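Local coordinates for MlnE (Bacillus amyloliquefaciens subsp. plantarum, PDB 5D2E), which probably reduces beta-keto groups of a growing polyketide with NADPH, being the N-terminal B-type ketoreductase part of a macrolactin assembly-line protein, at residues 300-305 and 328-333; 273-278 and 349-354. One frame throughout, in Å; residues are numbered along the deposited sequence.

How the contacts relate
Both contacts belong to the KR domain, the Rossmann-type half that carries NADP, and their centres lie about 11 Å apart. Strands 275-279 and 300-304 are parallel neighbours in its sheet; contact 2 sets the first against the end of helix 337-351, and contact 1 joins the second to strand 326-329. Along the chain the order is 273-278, 300-305, 328-333, 349-354, so contact 2 spans contact 1. The two are bonded to each other: I302 N lies 2.8 Å from Y276 O, a probable hydrogen bond. K300 and I302 also touch F351. Contact 1 reaches the adenine of NADP, whereas contact 2 packs the beginning of strand 275-279, away from the cofactor; one sheet serves cofactor site and helix packing.

Contact 1 of 2, residues 300-305 and 328-333; sequences KLILTG and LYVPAD. With NAP (NADP nicotinamide-adenine-dinucleotide phosphate), chain B.
L301 opens the pairing of two parallel strands: its carbonyl O accepts L328 N at 2.9 Å. I302 turns CG2 anti to its backbone N, and this methyl lies 3.8 Å from V330 CG2, the two side chains side by side and pointing the same way, on the sheet face that helix 337-351 covers. L303 is gripped through both its own N and its own O: the N reaches L328 O in a virtually straight bond (179°), and the O takes V330 N. Its side chain belongs to the other face, where CB meets Y329 CD1 at 4.0 Å and L317 and L320 of helix 311-321 pack on it. T304 sets CG2 3.6 Å from A332 CB. G305 O still receives A332 N at 2.8 Å, from above the carbonyl plane. The Y329 ring runs obliquely past the backbone from L303 to G305, with CE1 3.6 Å from G305 N and its OH bonded to S307 O. Farther along, D333 OD1 accepts the adenine amino group N6A of NADP at 2.9 Å, while G305 CA approaches N3A. The exocyclic amine and this carboxylate match as donor and acceptor, which is consistent with recognition of adenine at the strand ends.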
loop_
_atom_site.group_PDB
_atom_site.type_symbol
_atom_site.label_atom_id
_atom_site.label_comp_id
_atom_site.label_asym_id
_atom_site.label_seq_id
_atom_site.Cartn_x
_atom_site.Cartn_y
_atom_site.Cartn_z
ATOM N N LYS A 300 3.788 16.221 25.248
ATOM C CA LYS A 300 3.672 17.303 24.296
ATOM C C LYS A 300 3.192 16.763 22.939
ATOM O O LYS A 300 3.831 15.859 22.388
ATOM C CB LYS A 300 5.027 17.951 24.062
ATOM C CG LYS A 300 5.770 18.135 25.394
ATOM C CD LYS A 300 5.706 19.552 25.869
ATOM C CE LYS A 300 6.996 19.865 26.644
ATOM N NZ LYS A 300 6.986 18.986 27.837
ATOM N N LEU A 301 2.064 17.282 22.432
ATOM C CA LEU A 301 1.498 16.796 21.169
ATOM C C LEU A 301 1.523 17.860 20.105
ATOM O O LEU A 301 1.111 19.002 20.365
ATOM C CB LEU A 301 0.068 16.401 21.423
ATOM C CG LEU A 301 -0.104 15.211 22.325
ATOM C CD1 LEU A 301 -1.546 14.937 22.729
ATOM C CD2 LEU A 301 0.483 13.996 21.696
ATOM N N ILE A 302 1.950 17.520 18.889
ATOM C CA ILE A 302 1.807 18.444 17.741
ATOM C C ILE A 302 0.878 17.804 16.742
ATOM O O ILE A 302 1.106 16.664 16.359
ATOM C CB ILE A 302 3.127 18.698 17.091
ATOM C CG1 ILE A 302 4.095 19.313 18.094
ATOM C CG2 ILE A 302 2.960 19.578 15.845
ATOM C CD1 ILE A 302 4.888 18.307 18.892
ATOM N N LEU A 303 -0.268 18.438 16.487
ATOM C CA LEU A 303 -1.295 17.920 15.540
ATOM C C LEU A 303 -1.073 18.705 14.286
ATOM O O LEU A 303 -0.874 19.944 14.365
ATOM C CB LEU A 303 -2.698 18.235 16.053
ATOM C CG LEU A 303 -3.108 17.811 17.478
ATOM C CD1 LEU A 303 -4.586 17.984 17.783
ATOM C CD2 LEU A 303 -2.702 16.369 17.745
ATOM N N THR A 304 -1.023 18.006 13.131
ATOM C CA THR A 304 -0.772 18.651 11.865
ATOM C C THR A 304 -1.829 18.247 10.873
ATOM O O THR A 304 -2.290 17.105 10.845
ATOM C CB THR A 304 0.666 18.391 11.337
ATOM O OG1 THR A 304 1.602 18.839 12.312
ATOM C CG2 THR A 304 0.919 19.192 10.176
ATOM N N GLY A 305 -2.307 19.246 10.144
ATOM C CA GLY A 305 -3.175 19.055 8.951
ATOM C C GLY A 305 -2.892 20.232 8.025
ATOM O O GLY A 305 -2.151 21.159 8.365
ATOM N N LEU A 328 -0.015 21.708 20.312
ATOM C CA LEU A 328 -0.024 22.706 19.296
ATOM C C LEU A 328 -0.729 22.138 18.060
ATOM O O LEU A 328 -0.778 20.900 17.863
ATOM C CB LEU A 328 1.384 23.076 18.905
ATOM C CG LEU A 328 2.208 23.609 20.070
ATOM C CD1 LEU A 328 3.560 23.971 19.495
ATOM C CD2 LEU A 328 1.508 24.830 20.644
ATOM N N TYR A 329 -1.335 23.030 17.285
ATOM C CA TYR A 329 -1.798 22.717 15.935
ATOM C C TYR A 329 -0.919 23.473 14.985
ATOM O O TYR A 329 -0.918 24.674 14.951
ATOM C CB TYR A 329 -3.251 23.072 15.690
ATOM C CG TYR A 329 -3.695 22.759 14.278
ATOM C CD1 TYR A 329 -3.904 21.427 13.874
ATOM C CD2 TYR A 329 -3.868 23.772 13.327
ATOM C CE1 TYR A 329 -4.269 21.127 12.539
ATOM C CE2 TYR A 329 -4.240 23.468 12.001
ATOM C CZ TYR A 329 -4.465 22.141 11.618
ATOM O OH TYR A 329 -4.813 21.788 10.320
ATOM N N VAL A 330 -0.240 22.750 14.114
ATOM C CA VAL A 330 0.686 23.363 13.215
ATOM C C VAL A 330 0.306 22.940 11.808
ATOM O O VAL A 330 0.488 21.754 11.450
ATOM C CB VAL A 330 2.117 22.887 13.583
ATOM C CG1 VAL A 330 3.130 23.402 12.597
ATOM C CG2 VAL A 330 2.477 23.293 15.027
ATOM N N PRO A 331 -0.247 23.885 11.006
ATOM C CA PRO A 331 -0.629 23.622 9.613
ATOM C C PRO A 331 0.584 23.252 8.752
ATOM O O PRO A 331 1.613 23.891 8.832
ATOM C CB PRO A 331 -1.226 24.941 9.125
ATOM C CG PRO A 331 -1.467 25.745 10.322
ATOM C CD PRO A 331 -0.573 25.271 11.404
ATOM N N ALA A 332 0.439 22.205 7.939
ATOM C CA ALA A 332 1.493 21.804 7.016
ATOM C C ALA A 332 0.925 20.784 6.053
ATOM O O ALA A 332 0.027 19.999 6.409
ATOM C CB ALA A 332 2.696 21.235 7.737
ATOM N N ASP A 333 1.408 20.830 4.829
ATOM C CA ASP A 333 1.047 19.831 3.838
ATOM C C ASP A 333 2.230 18.834 3.832
ATOM O O ASP A 333 3.274 19.095 3.271
ATOM C CB ASP A 333 0.812 20.467 2.486
ATOM C CG ASP A 333 0.455 19.473 1.442
ATOM O OD1 ASP A 333 0.683 18.263 1.695
ATOM O OD2 ASP A 333 0.004 19.898 0.351
HETATM P PA NAP B . -10.040 12.232 8.423
HETATM O O1A NAP B . -10.906 12.658 9.639
HETATM O O2A NAP B . -10.212 12.832 7.039
HETATM O O5B NAP B . -8.555 12.627 8.898
HETATM C C5B NAP B . -7.495 12.600 7.951
HETATM C C4B NAP B . -6.802 13.925 8.152
HETATM O O4B NAP B . -5.696 13.984 7.225
HETATM C C3B NAP B . -7.673 15.174 7.845
HETATM O O3B NAP B . -7.933 15.912 9.044
HETATM C C2B NAP B . -6.805 16.020 6.900
HETATM O O2B NAP B . -6.825 17.372 7.265
HETATM C C1B NAP B . -5.415 15.353 7.033
HETATM N N9A NAP B . -4.586 15.446 5.839
HETATM C C8A NAP B . -4.896 15.035 4.549
HETATM N N7A NAP B . -3.877 15.342 3.673
HETATM C C5A NAP B . -2.885 15.876 4.415
HETATM C C6A NAP B . -1.569 16.411 4.148
HETATM N N6A NAP B . -1.107 16.349 2.856
HETATM N N1A NAP B . -0.852 16.990 5.212
HETATM C C2A NAP B . -1.368 17.009 6.455
HETATM N N3A NAP B . -2.600 16.524 6.774
HETATM C C4A NAP B . -3.374 15.976 5.832
HETATM O O3 NAP B . -10.049 10.610 8.255
HETATM P PN NAP B . -10.005 9.508 9.445
HETATM O O1N NAP B . -11.274 8.675 9.418
HETATM O O2N NAP B . -9.425 10.220 10.639
HETATM O O5D NAP B . -8.846 8.462 9.020
HETATM C C5D NAP B . -7.487 8.851 9.373
HETATM C C4D NAP B . -6.445 7.883 8.795
HETATM O O4D NAP B . -6.748 6.528 9.093
HETATM C C3D NAP B . -6.440 7.999 7.265
HETATM O O3D NAP B . -5.097 8.017 6.814
HETATM C C2D NAP B . -7.206 6.783 6.777
HETATM O O2D NAP B . -6.811 6.377 5.437
HETATM C C1D NAP B . -6.963 5.727 7.893
HETATM N N1N NAP B . -8.109 4.785 7.960
HETATM C C2N NAP B . -9.324 5.168 8.499
HETATM C C3N NAP B . -10.448 4.326 8.580
HETATM C C7N NAP B . -11.794 4.784 9.208
HETATM O O7N NAP B . -12.776 4.036 9.200
HETATM N N7N NAP B . -11.955 5.975 9.802
HETATM C C4N NAP B . -10.316 3.036 8.045
HETATM C C5N NAP B . -9.099 2.662 7.460
HETATM C C6N NAP B . -7.997 3.538 7.444
HETATM P P2B NAP B . -6.521 18.613 6.231
HETATM O O1X NAP B . -7.512 18.551 5.077
HETATM O O2X NAP B . -6.635 19.898 7.112
HETATM O O3X NAP B . -5.120 18.385 5.735
#

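Contact 2 of 2, residues 273-278 and 349-354; sequences NGVYLI and QTFGEL
The start of strand 275-279 in the Rossmann-type KR domain packs here against the turn that ends helix 337-351, and V275, F351 and L354 carry most of the contact. V275 points its CB at the turn. With CG1 anti to the backbone N (chi1 -173°), its two methyls meet different parts of F351: CG2 sits 3.7 Å from F351 CB, and CG1 approaches the ring at CD2, 3.9 Å away. The two side chains cross obliquely. On the ring itself, T350 CG2 lies over the centre of one face. E353 O comes up to V275 CB at 3.2 Å, so this carbonyl is buried against hydrocarbon and has no hydrogen-bonding partner in the model.

L354 works from the next position. Its CG is anti to the backbone N, and chi2 (59°) then brings branch CD1 to the strand, 3.5 Å from V275 O and 4.0 Å from L277 CB. The sharp bend that makes this possible comes at G352, which leaves the helix with positive phi (90°). I347, I344 and L343 of the same helix continue the apolar surface beneath V275 and L277, while N355 OD1 accepts V275 N. A helix on one face of a parallel sheet, leading through the short link 352-355 into the next strand, 356-359, is the arrangement typical of a Rossmann fold.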
loop_
_atom_site.group_PDB
_atom_site.type_symbol
_atom_site.label_atom_id
_atom_site.label_comp_id
_atom_site.label_asym_id
_atom_site.label_seq_id
_atom_site.Cartn_x
_atom_site.Cartn_y
_atom_site.Cartn_z
ATOM N N ASN A 273 6.825 13.768 29.432
ATOM C CA ASN A 273 7.561 14.735 28.645
ATOM C C ASN A 273 7.933 14.301 27.197
ATOM O O ASN A 273 8.724 14.997 26.536
ATOM C CB ASN A 273 8.789 15.216 29.390
ATOM C CG ASN A 273 8.401 15.931 30.691
ATOM O OD1 ASN A 273 7.207 16.224 30.927
ATOM N ND2 ASN A 273 9.381 16.180 31.545
ATOM N N GLY A 274 7.428 13.155 26.763
ATOM C CA GLY A 274 7.646 12.731 25.362
ATOM C C GLY A 274 6.982 13.736 24.386
ATOM O O GLY A 274 5.975 14.368 24.744
ATOM N N VAL A 275 7.588 13.936 23.214
ATOM C CA VAL A 275 7.084 14.809 22.185
ATOM C C VAL A 275 6.615 13.945 21.016
ATOM O O VAL A 275 7.418 13.141 20.497
ATOM C CB VAL A 275 8.176 15.740 21.700
ATOM C CG1 VAL A 275 7.627 16.753 20.754
ATOM C CG2 VAL A 275 8.872 16.425 22.879
ATOM N N TYR A 276 5.313 14.066 20.667
ATOM C CA TYR A 276 4.641 13.250 19.636
ATOM C C TYR A 276 3.955 14.052 18.542
ATOM O O TYR A 276 3.323 15.066 18.796
ATOM C CB TYR A 276 3.679 12.258 20.292
ATOM C CG TYR A 276 4.435 11.475 21.385
ATOM C CD1 TYR A 276 5.218 10.379 21.075
ATOM C CD2 TYR A 276 4.394 11.889 22.723
ATOM C CE1 TYR A 276 5.904 9.713 22.057
ATOM C CE2 TYR A 276 5.074 11.219 23.713
ATOM C CZ TYR A 276 5.851 10.150 23.378
ATOM O OH TYR A 276 6.562 9.491 24.368
ATOM N N LEU A 277 4.153 13.634 17.298
ATOM C CA LEU A 277 3.533 14.273 16.126
ATOM C C LEU A 277 2.455 13.374 15.617
ATOM O O LEU A 277 2.691 12.208 15.392
ATOM C CB LEU A 277 4.553 14.462 15.035
ATOM C CG LEU A 277 4.104 14.890 13.623
ATOM C CD1 LEU A 277 3.388 16.232 13.717
ATOM C CD2 LEU A 277 5.316 14.993 12.719
ATOM N N ILE A 278 1.266 13.924 15.416
ATOM C CA ILE A 278 0.198 13.210 14.787
ATOM C C ILE A 278 -0.186 13.976 13.566
ATOM O O ILE A 278 -0.748 15.092 13.643
ATOM C CB ILE A 278 -0.994 13.083 15.700
ATOM C CG1 ILE A 278 -0.541 12.510 17.039
ATOM C CG2 ILE A 278 -2.050 12.177 15.119
ATOM C CD1 ILE A 278 -1.665 12.261 18.037
ATOM N N GLN A 349 13.395 22.590 17.494
ATOM C CA GLN A 349 13.625 23.915 18.077
ATOM C C GLN A 349 12.650 24.246 19.192
ATOM O O GLN A 349 13.037 24.805 20.187
ATOM C CB GLN A 349 13.558 24.989 16.985
ATOM C CG GLN A 349 13.323 26.410 17.477
ATOM C CD GLN A 349 14.185 27.434 16.760
ATOM O OE1 GLN A 349 13.677 28.330 16.086
ATOM N NE2 GLN A 349 15.510 27.300 16.904
ATOM N N THR A 350 11.395 23.882 19.058
ATOM C CA THR A 350 10.390 24.179 20.087
ATOM C C THR A 350 10.434 23.246 21.309
ATOM O O THR A 350 10.235 23.696 22.443
ATOM C CB THR A 350 9.011 24.202 19.443
ATOM O OG1 THR A 350 9.042 25.194 18.385
ATOM C CG2 THR A 350 7.929 24.498 20.433
ATOM N N PHE A 351 10.671 21.950 21.115
ATOM C CA PHE A 351 10.574 21.027 22.226
ATOM C C PHE A 351 11.872 20.284 22.453
ATOM O O PHE A 351 11.916 19.470 23.364
ATOM C CB PHE A 351 9.431 20.002 22.038
ATOM C CG PHE A 351 8.066 20.605 22.015
ATOM C CD1 PHE A 351 7.472 21.079 23.173
ATOM C CD2 PHE A 351 7.335 20.660 20.843
ATOM C CE1 PHE A 351 6.199 21.629 23.145
ATOM C CE2 PHE A 351 6.048 21.183 20.815
ATOM C CZ PHE A 351 5.480 21.682 21.966
ATOM N N GLY A 352 12.908 20.560 21.646
ATOM C CA GLY A 352 14.219 19.907 21.813
ATOM C C GLY A 352 14.366 18.621 21.013
ATOM O O GLY A 352 15.447 18.326 20.510
ATOM N N GLU A 353 13.293 17.837 20.917
ATOM C CA GLU A 353 13.336 16.577 20.134
ATOM C C GLU A 353 11.949 16.005 19.840
ATOM O O GLU A 353 10.939 16.477 20.373
ATOM C CB GLU A 353 14.129 15.497 20.888
ATOM C CG GLU A 353 13.471 15.037 22.175
ATOM C CD GLU A 353 14.392 14.099 22.921
ATOM O OE1 GLU A 353 15.637 14.247 22.757
ATOM O OE2 GLU A 353 13.875 13.228 23.660
ATOM N N LEU A 354 11.943 14.967 18.996
ATOM C CA LEU A 354 10.711 14.226 18.631
ATOM C C LEU A 354 10.896 12.787 19.031
ATOM O O LEU A 354 11.871 12.171 18.696
ATOM C CB LEU A 354 10.446 14.337 17.126
ATOM C CG LEU A 354 9.200 13.657 16.572
ATOM C CD1 LEU A 354 7.900 14.148 17.193
ATOM C CD2 LEU A 354 9.186 13.925 15.086
#